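Local coordinates for protein aminotransferase, class III (Thermomicrobium roseum, PDB 6IO1) that acts as a thermostable (S)-enantioselective omega-transaminase, probably shuttling amino groups between substrates through its pyridoxal phosphate cofactor, at residues W137-P142 and S304-E309; E216-I221 and R251-L256; I422-P427 and D436-G441. All blocks are in the same frame, centred on the assembly; numbering follows the deposited sequence.

Contact 1 (W137-P142 and S304-E309); sequences WLKGQP and SDEIAE
A surface salt bridge between Lys139 and Glu306 ties the C-terminal end of helix 121-138 to the first turn of helix 305-312. The two side chains approach from opposite directions and meet only at their ends: Lys139 NZ lies 3.1 Å from Glu306 OE2, on the syn lone pair of that oxygen, and Lys139 CE comes within 3.4 Å of the same Glu306 OE2. Glu306 CG stands anti to the backbone N (chi1 151°), and a bend at chi2 carries the carboxylate across to the lysine. The same oxygen, Glu306 OE2, is also bonded by the hydroxyl of Tyr135, while Lys139 NZ has a second bond to Thr310 OG1. Thus the ion pair belongs to a small polar network.

Both helix ends are capped near the contact. Just after Lys139 the helix closes in a Schellman motif, where Gly140 takes up a positive phi of 82° and its N bonds Trp137 O at 3.1 Å. On the other side Ser304 is the N-cap, although its capping bond from Ile307 N to OG is weak at 3.5 Å. An acid in a first helical turn and a lysine just past a C-terminal helix end would probably also be favoured by the helix dipoles. Toward the protein interior, Ile307 touches Ile131 and Tyr135, packing helix 305-312 on helix 121-138 in the large domain of fold-type I aminotransferases.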
loop_
_atom_site.group_PDB
_atom_site.type_symbol
_atom_site.label_atom_id
_atom_site.label_comp_id
_atom_site.label_asym_id
_atom_site.label_seq_id
_atom_site.Cartn_x
_atom_site.Cartn_y
_atom_site.Cartn_z
ATOM N N TRP B 137 -12.034 -5.991 20.286
ATOM C CA TRP B 137 -12.898 -4.880 20.679
ATOM C C TRP B 137 -14.371 -5.259 20.574
ATOM O O TRP B 137 -15.168 -4.941 21.464
ATOM C CB TRP B 137 -12.590 -3.656 19.813
ATOM C CG TRP B 137 -13.331 -2.405 20.195
ATOM C CD1 TRP B 137 -13.024 -1.550 21.214
ATOM C CD2 TRP B 137 -14.487 -1.858 19.547
ATOM N NE1 TRP B 137 -13.923 -0.511 21.247
ATOM C CE2 TRP B 137 -14.831 -0.676 20.235
ATOM C CE3 TRP B 137 -15.266 -2.255 18.457
ATOM C CZ2 TRP B 137 -15.920 0.111 19.867
ATOM C CZ3 TRP B 137 -16.348 -1.471 18.094
ATOM C CH2 TRP B 137 -16.665 -0.303 18.796
ATOM N N LEU B 138 -14.749 -5.938 19.488
ATOM C CA LEU B 138 -16.129 -6.381 19.321
ATOM C C LEU B 138 -16.517 -7.418 20.367
ATOM O O LEU B 138 -17.698 -7.541 20.713
ATOM C CB LEU B 138 -16.330 -6.947 17.916
ATOM C CG LEU B 138 -16.380 -5.939 16.767
ATOM C CD1 LEU B 138 -16.375 -6.660 15.431
ATOM C CD2 LEU B 138 -17.602 -5.043 16.889
ATOM N N LYS B 139 -15.546 -8.171 20.877
ATOM C CA LYS B 139 -15.801 -9.187 21.890
ATOM C C LYS B 139 -15.898 -8.609 23.294
ATOM O O LYS B 139 -16.061 -9.375 24.251
ATOM C CB LYS B 139 -14.705 -10.254 21.853
ATOM C CG LYS B 139 -14.695 -11.106 20.594
ATOM C CD LYS B 139 -15.910 -12.013 20.525
ATOM C CE LYS B 139 -15.638 -13.219 19.639
ATOM N NZ LYS B 139 -16.892 -13.914 19.244
ATOM N N GLY B 140 -15.802 -7.291 23.442
ATOM C CA GLY B 140 -15.843 -6.681 24.753
ATOM C C GLY B 140 -14.531 -6.707 25.500
ATOM O O GLY B 140 -14.533 -6.655 26.733
ATOM N N GLN B 141 -13.408 -6.788 24.790
ATOM C CA GLN B 141 -12.077 -6.804 25.397
ATOM C C GLN B 141 -11.232 -5.696 24.775
ATOM O O GLN B 141 -10.289 -5.964 24.021
ATOM C CB GLN B 141 -11.416 -8.172 25.221
ATOM C CG GLN B 141 -12.137 -9.301 25.941
ATOM C CD GLN B 141 -11.449 -10.642 25.767
ATOM O OE1 GLN B 141 -10.253 -10.776 26.025
ATOM N NE2 GLN B 141 -12.205 -11.643 25.331
ATOM N N PRO B 142 -11.555 -4.430 25.065
ATOM C CA PRO B 142 -10.820 -3.323 24.433
ATOM C C PRO B 142 -9.362 -3.222 24.853
ATOM O O PRO B 142 -8.588 -2.547 24.163
ATOM C CB PRO B 142 -11.614 -2.081 24.864
ATOM C CG PRO B 142 -12.296 -2.487 26.120
ATOM C CD PRO B 142 -12.608 -3.947 25.978
ATOM N N SER B 304 -10.380 -16.504 9.433
ATOM C CA SER B 304 -11.185 -17.663 9.754
ATOM C C SER B 304 -12.660 -17.291 9.820
ATOM O O SER B 304 -13.036 -16.118 9.914
ATOM C CB SER B 304 -10.743 -18.262 11.090
ATOM O OG SER B 304 -11.042 -17.383 12.162
ATOM N N ASP B 305 -13.503 -18.323 9.765
ATOM C CA ASP B 305 -14.943 -18.107 9.814
ATOM C C ASP B 305 -15.375 -17.462 11.126
ATOM O O ASP B 305 -16.330 -16.679 11.142
ATOM C CB ASP B 305 -15.674 -19.430 9.602
ATOM C CG ASP B 305 -17.108 -19.234 9.175
ATOM O OD1 ASP B 305 -17.330 -18.735 8.053
ATOM O OD2 ASP B 305 -18.014 -19.572 9.965
ATOM N N GLU B 306 -14.701 -17.784 12.231
ATOM C CA GLU B 306 -15.063 -17.202 13.521
ATOM C C GLU B 306 -14.816 -15.697 13.543
ATOM O O GLU B 306 -15.683 -14.917 13.960
ATOM C CB GLU B 306 -14.281 -17.899 14.636
ATOM C CG GLU B 306 -14.007 -17.034 15.856
ATOM C CD GLU B 306 -15.239 -16.819 16.711
ATOM O OE1 GLU B 306 -16.224 -17.565 16.539
ATOM O OE2 GLU B 306 -15.217 -15.904 17.560
ATOM N N ILE B 307 -13.633 -15.270 13.092
ATOM C CA ILE B 307 -13.303 -13.846 13.071
ATOM C C ILE B 307 -14.251 -13.095 12.144
ATOM O O ILE B 307 -14.751 -12.012 12.477
ATOM C CB ILE B 307 -11.832 -13.644 12.664
ATOM C CG1 ILE B 307 -10.903 -14.129 13.777
ATOM C CG2 ILE B 307 -11.560 -12.184 12.331
ATOM C CD1 ILE B 307 -9.437 -14.038 13.428
ATOM N N ALA B 308 -14.500 -13.656 10.959
ATOM C CA ALA B 308 -15.401 -13.014 10.008
ATOM C C ALA B 308 -16.817 -12.924 10.559
ATOM O O ALA B 308 -17.504 -11.917 10.356
ATOM C CB ALA B 308 -15.391 -13.771 8.685
ATOM N N GLU B 309 -17.284 -13.977 11.233
ATOM C CA GLU B 309 -18.613 -13.947 11.833
ATOM C C GLU B 309 -18.701 -12.870 12.906
ATOM O O GLU B 309 -19.696 -12.137 12.986
ATOM C CB GLU B 309 -18.948 -15.319 12.419
ATOM C CG GLU B 309 -20.376 -15.465 12.909
ATOM C CD GLU B 309 -21.346 -15.761 11.785
ATOM O OE1 GLU B 309 -20.897 -16.232 10.718
ATOM O OE2 GLU B 309 -22.558 -15.525 11.969
#

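Contact 2 (E216-I221 and R251-L256); sequences EGSETI and RKYGIL
Ser218 and Tyr253 meet where CB of the serine lies 3.5 Å from Tyr253 CD1, an oblique approach to the ring. With OG placed between the backbone N and the carbonyl carbon (chi1 75°), the hydroxyl reaches a water at 2.7 Å; that water in turn donates to Tyr253 O, also at 2.7 Å, and so bridges the two segments. Deeper in, Ile221 and Ile255 pack with their side chains crossing at a slant. Ile221 CG2 is 3.8 Å from Ile255 CD1, and Ile255 CG1 rests 3.8 Å from Ile221 O.

These residues sit where helix 242-253 returns to the sheet, the closing half of a beta-alpha-beta crossover linking the neighbouring parallel strands 221-226 and 256-260. Leu256 begins the second strand by bonding through its backbone to Ala222 and Phe224.

Two glycines set the turns. Gly254 ends the helix in a Schellman motif with phi 77°. Gly217 leaves helix 198-216 with phi 96°, and its carbonyl oxygen is gripped twice, by Thr220 N at 3.0 Å and by Thr220 OG1 at 2.7 Å, the hydroxyl lying in the carbonyl plane on a lone pair. This holds the short 3-10 segment 218-220 that presents Ser218. Further out, Tyr253 OH bonds Glu210 of helix 198-216, and Ile213 of that helix touches Ser218, Tyr253 and Ile255. Arg144 bonds both Ile221 O and Tyr253 O.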
loop_
_atom_site.group_PDB
_atom_site.type_symbol
_atom_site.label_atom_id
_atom_site.label_comp_id
_atom_site.label_asym_id
_atom_site.label_seq_id
_atom_site.Cartn_x
_atom_site.Cartn_y
_atom_site.Cartn_z
ATOM N N GLU B 216 3.257 -9.813 30.619
ATOM C CA GLU B 216 2.349 -8.849 29.945
ATOM C C GLU B 216 0.901 -9.060 30.402
ATOM O O GLU B 216 0.188 -8.054 30.583
ATOM C CB GLU B 216 2.464 -9.003 28.427
ATOM C CG GLU B 216 3.831 -8.629 27.886
ATOM C CD GLU B 216 4.250 -7.195 28.160
ATOM O OE1 GLU B 216 3.370 -6.377 28.494
ATOM O OE2 GLU B 216 5.455 -6.901 28.042
ATOM N N GLY B 217 0.506 -10.318 30.622
ATOM C CA GLY B 217 -0.878 -10.641 30.876
ATOM C C GLY B 217 -1.562 -11.069 29.599
ATOM O O GLY B 217 -1.683 -10.276 28.660
ATOM N N SER B 218 -1.999 -12.329 29.548
ATOM C CA SER B 218 -2.570 -12.873 28.320
ATOM C C SER B 218 -3.802 -12.097 27.873
ATOM O O SER B 218 -4.066 -11.995 26.669
ATOM C CB SER B 218 -2.915 -14.350 28.511
ATOM O OG SER B 218 -4.085 -14.503 29.293
ATOM N N GLU B 219 -4.562 -11.543 28.819
ATOM C CA GLU B 219 -5.782 -10.823 28.473
ATOM C C GLU B 219 -5.514 -9.512 27.745
ATOM O O GLU B 219 -6.464 -8.905 27.237
ATOM C CB GLU B 219 -6.613 -10.553 29.732
ATOM C CG GLU B 219 -6.030 -9.514 30.683
ATOM C CD GLU B 219 -4.903 -10.059 31.542
ATOM O OE1 GLU B 219 -4.224 -9.250 32.209
ATOM O OE2 GLU B 219 -4.695 -11.291 31.551
ATOM N N THR B 220 -4.265 -9.057 27.690
ATOM C CA THR B 220 -3.909 -7.830 26.990
ATOM C C THR B 220 -3.274 -8.076 25.626
ATOM O O THR B 220 -2.970 -7.110 24.921
ATOM C CB THR B 220 -2.959 -6.987 27.849
ATOM O OG1 THR B 220 -1.708 -7.673 27.995
ATOM C CG2 THR B 220 -3.558 -6.739 29.224
ATOM N N ILE B 221 -3.078 -9.332 25.232
ATOM C CA ILE B 221 -2.370 -9.672 24.002
ATOM C C ILE B 221 -3.393 -10.100 22.956
ATOM O O ILE B 221 -4.037 -11.144 23.090
ATOM C CB ILE B 221 -1.321 -10.766 24.239
ATOM C CG1 ILE B 221 -0.318 -10.318 25.302
ATOM C CG2 ILE B 221 -0.608 -11.105 22.939
ATOM C CD1 ILE B 221 0.732 -11.355 25.630
ATOM N N ARG B 251 -2.714 -20.898 21.484
ATOM C CA ARG B 251 -4.071 -21.400 21.668
ATOM C C ARG B 251 -4.405 -21.582 23.141
ATOM O O ARG B 251 -5.559 -21.388 23.543
ATOM C CB ARG B 251 -4.249 -22.719 20.917
ATOM C CG ARG B 251 -4.245 -22.574 19.406
ATOM C CD ARG B 251 -4.818 -23.811 18.737
ATOM N NE ARG B 251 -4.164 -25.032 19.199
ATOM C CZ ARG B 251 -3.015 -25.493 18.717
ATOM N NH1 ARG B 251 -2.382 -24.832 17.758
ATOM N NH2 ARG B 251 -2.496 -26.614 19.197
ATOM N N LYS B 252 -3.418 -21.966 23.957
ATOM C CA LYS B 252 -3.653 -22.102 25.389
ATOM C C LYS B 252 -4.117 -20.786 25.991
ATOM O O LYS B 252 -4.998 -20.768 26.859
ATOM C CB LYS B 252 -2.387 -22.593 26.092
ATOM C CG LYS B 252 -2.443 -22.486 27.611
ATOM C CD LYS B 252 -1.120 -22.873 28.251
ATOM C CE LYS B 252 -1.099 -22.514 29.729
ATOM N NZ LYS B 252 0.190 -22.886 30.375
ATOM N N TYR B 253 -3.550 -19.670 25.538
ATOM C CA TYR B 253 -3.974 -18.379 26.070
ATOM C C TYR B 253 -5.039 -17.689 25.223
ATOM O O TYR B 253 -5.460 -16.580 25.568
ATOM C CB TYR B 253 -2.769 -17.454 26.247
ATOM C CG TYR B 253 -1.806 -17.957 27.292
ATOM C CD1 TYR B 253 -2.072 -17.795 28.646
ATOM C CD2 TYR B 253 -0.640 -18.611 26.927
ATOM C CE1 TYR B 253 -1.196 -18.262 29.605
ATOM C CE2 TYR B 253 0.241 -19.081 27.876
ATOM C CZ TYR B 253 -0.040 -18.905 29.214
ATOM O OH TYR B 253 0.840 -19.374 30.161
ATOM N N GLY B 254 -5.492 -18.314 24.137
ATOM C CA GLY B 254 -6.495 -17.704 23.289
ATOM C C GLY B 254 -5.972 -16.620 22.378
ATOM O O GLY B 254 -6.771 -15.916 21.749
ATOM N N ILE B 255 -4.652 -16.465 22.292
ATOM C CA ILE B 255 -4.050 -15.423 21.473
ATOM C C ILE B 255 -4.149 -15.804 20.002
ATOM O O ILE B 255 -3.840 -16.939 19.615
ATOM C CB ILE B 255 -2.593 -15.197 21.904
ATOM C CG1 ILE B 255 -2.546 -14.654 23.334
ATOM C CG2 ILE B 255 -1.883 -14.260 20.950
ATOM C CD1 ILE B 255 -1.189 -14.763 23.987
ATOM N N LEU B 256 -4.589 -14.858 19.175
ATOM C CA LEU B 256 -4.701 -15.102 17.745
ATOM C C LEU B 256 -3.320 -15.272 17.120
ATOM O O LEU B 256 -2.333 -14.688 17.570
ATOM C CB LEU B 256 -5.433 -13.949 17.056
ATOM C CG LEU B 256 -6.856 -13.617 17.507
ATOM C CD1 LEU B 256 -7.406 -12.452 16.697
ATOM C CD2 LEU B 256 -7.760 -14.833 17.384
HETATM O O HOH W 1 -6.209 -15.325 27.863
#

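Contact 3 (I422-P427 and D436-G441); sequences IVMAPP and DVLIEG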
loop_
_atom_site.group_PDB
_atom_site.type_symbol
_atom_site.label_atom_id
_atom_site.label_comp_id
_atom_site.label_asym_id
_atom_site.label_seq_id
_atom_site.Cartn_x
_atom_site.Cartn_y
_atom_site.Cartn_z
ATOM N N ILE B 422 24.868 -13.253 1.459
ATOM C CA ILE B 422 24.143 -13.298 0.192
ATOM C C ILE B 422 22.817 -14.021 0.393
ATOM O O ILE B 422 22.776 -15.106 0.981
ATOM C CB ILE B 422 24.978 -13.979 -0.910
ATOM C CG1 ILE B 422 26.238 -13.163 -1.203
ATOM C CG2 ILE B 422 24.154 -14.159 -2.174
ATOM C CD1 ILE B 422 27.125 -13.764 -2.270
ATOM N N VAL B 423 21.733 -13.390 -0.070
ATOM C CA VAL B 423 20.361 -13.966 0.053
ATOM C C VAL B 423 19.839 -14.245 -1.360
ATOM O O VAL B 423 19.884 -13.325 -2.198
ATOM C CB VAL B 423 19.421 -13.014 0.819
ATOM C CG1 VAL B 423 18.039 -13.620 1.006
ATOM C CG2 VAL B 423 20.011 -12.600 2.159
ATOM N N MET B 424 19.355 -15.467 -1.601
ATOM C CA MET B 424 18.853 -15.845 -2.948
ATOM C C MET B 424 17.392 -16.303 -2.874
ATOM O O MET B 424 17.081 -17.170 -2.035
ATOM C CB MET B 424 19.702 -16.977 -3.534
ATOM C CG MET B 424 21.116 -16.553 -3.879
ATOM S SD MET B 424 22.253 -17.957 -3.973
ATOM C CE MET B 424 22.420 -18.360 -2.236
ATOM N N ALA B 425 16.545 -15.737 -3.740
ATOM C CA ALA B 425 15.134 -16.115 -3.850
ATOM C C ALA B 425 14.763 -16.198 -5.325
ATOM O O ALA B 425 13.997 -15.376 -5.836
ATOM C CB ALA B 425 14.243 -15.115 -3.111
ATOM N N PRO B 426 15.281 -17.208 -6.058
ATOM C CA PRO B 426 15.046 -17.338 -7.504
ATOM C C PRO B 426 13.614 -17.723 -7.903
ATOM O O PRO B 426 12.883 -18.226 -7.069
ATOM C CB PRO B 426 16.021 -18.448 -7.924
ATOM C CG PRO B 426 16.185 -19.283 -6.676
ATOM C CD PRO B 426 16.125 -18.286 -5.536
ATOM N N PRO B 427 13.201 -17.479 -9.170
ATOM C CA PRO B 427 11.852 -17.819 -9.638
ATOM C C PRO B 427 11.615 -19.331 -9.508
ATOM O O PRO B 427 12.523 -20.098 -9.778
ATOM C CB PRO B 427 11.865 -17.419 -11.121
ATOM C CG PRO B 427 12.961 -16.381 -11.213
ATOM C CD PRO B 427 14.003 -16.839 -10.215
ATOM N N ASP B 436 22.979 -23.955 -11.684
ATOM C CA ASP B 436 24.438 -24.000 -11.755
ATOM C C ASP B 436 25.013 -22.627 -12.067
ATOM O O ASP B 436 26.058 -22.241 -11.523
ATOM C CB ASP B 436 24.888 -24.994 -12.821
ATOM C CG ASP B 436 24.686 -26.423 -12.402
ATOM O OD1 ASP B 436 24.520 -26.669 -11.189
ATOM O OD2 ASP B 436 24.709 -27.309 -13.281
ATOM N N VAL B 437 24.352 -21.887 -12.958
ATOM C CA VAL B 437 24.786 -20.526 -13.258
ATOM C C VAL B 437 24.782 -19.690 -11.986
ATOM O O VAL B 437 25.771 -19.029 -11.647
ATOM C CB VAL B 437 23.891 -19.905 -14.347
ATOM C CG1 VAL B 437 24.192 -18.424 -14.499
ATOM C CG2 VAL B 437 24.075 -20.645 -15.662
ATOM N N LEU B 438 23.680 -19.764 -11.234
ATOM C CA LEU B 438 23.556 -18.999 -9.999
ATOM C C LEU B 438 24.624 -19.408 -8.993
ATOM O O LEU B 438 25.277 -18.554 -8.374
ATOM C CB LEU B 438 22.153 -19.187 -9.417
ATOM C CG LEU B 438 21.833 -18.582 -8.051
ATOM C CD1 LEU B 438 22.063 -17.093 -8.068
ATOM C CD2 LEU B 438 20.405 -18.888 -7.650
ATOM N N ILE B 439 24.835 -20.718 -8.837
ATOM C CA ILE B 439 25.792 -21.208 -7.846
ATOM C C ILE B 439 27.192 -20.713 -8.174
ATOM O O ILE B 439 27.924 -20.206 -7.312
ATOM C CB ILE B 439 25.731 -22.746 -7.736
ATOM C CG1 ILE B 439 24.380 -23.188 -7.178
ATOM C CG2 ILE B 439 26.688 -23.214 -6.704
ATOM C CD1 ILE B 439 24.003 -24.601 -7.583
ATOM N N GLU B 440 27.592 -20.923 -9.434
ATOM C CA GLU B 440 28.958 -20.567 -9.909
ATOM C C GLU B 440 29.174 -19.057 -9.771
ATOM O O GLU B 440 30.254 -18.657 -9.294
ATOM C CB GLU B 440 29.136 -21.006 -11.364
ATOM C CG GLU B 440 29.132 -22.513 -11.544
ATOM C CD GLU B 440 30.288 -23.237 -10.872
ATOM O OE1 GLU B 440 31.175 -22.552 -10.327
ATOM O OE2 GLU B 440 30.297 -24.483 -10.898
ATOM N N GLY B 441 28.169 -18.261 -10.140
ATOM C CA GLY B 441 28.270 -16.814 -10.008
ATOM C C GLY B 441 28.476 -16.402 -8.560
ATOM O O GLY B 441 29.339 -15.570 -8.264
#
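Strand 421-424, with the loop that follows it, runs beside helix 432-450 at a side chain's distance, the closest CA atoms being those of Pro426 and Leu438, 9.0 Å apart. Leu438 spans that gap and touches two residues of the first segment. Its CG lies 4.1 Å from Met424 SD, with CD1 at 4.2 Å from the same Met424 SD, while CD2 turns to the proline ring, 4.3 Å from Pro426 CG. Met424 and Leu438 cross at an angle, so the thioether sulfur meets the leucine at its branch point. Leu438 CG stands anti to its own backbone N (chi1 174°), directing the fork at the strand.

This is helix-on-sheet packing in the smaller, C-terminal part of a fold-type I aminotransferase, where the last long helix lies against a mixed sheet containing strands 413-418, 421-424 and 379-384. Met424 is fixed in that sheet by backbone bonding to Leu380, and Val415 of the neighbouring strand touches both Met424 and Leu438. From helix 346-361, Leu361 reaches Met424 and Leu357 reaches Pro426, so a second helix borders the same apolar patch. Beyond the strand, Pro426 O accepts a hydrogen bond from Arg268.

In the fold
Contacts 1 and 2 are neighbours in the large domain, their centres 14 Å apart, and they touch through Ile307 CD1 and Leu256 CD1 at 4.2 Å. Arg144, which also serves contact 2, bonds Gln141 OE1 of segment 137-142. Contact 3 belongs to the other side of the chain, its centre 44 Å from that of contact 1 and 41 Å from that of contact 2, with nearest atoms about 28 and 26 Å away. The pocket of the aminated cofactor, 4'-deoxy-4'-aminopyridoxal-5'-phosphate, is reached along the same elements: helix 121-138 ends at contact 1 but carries Ala122 and Asn125 at its start, while the strands that begin at contact 2 lead to Glu227 and Asp260.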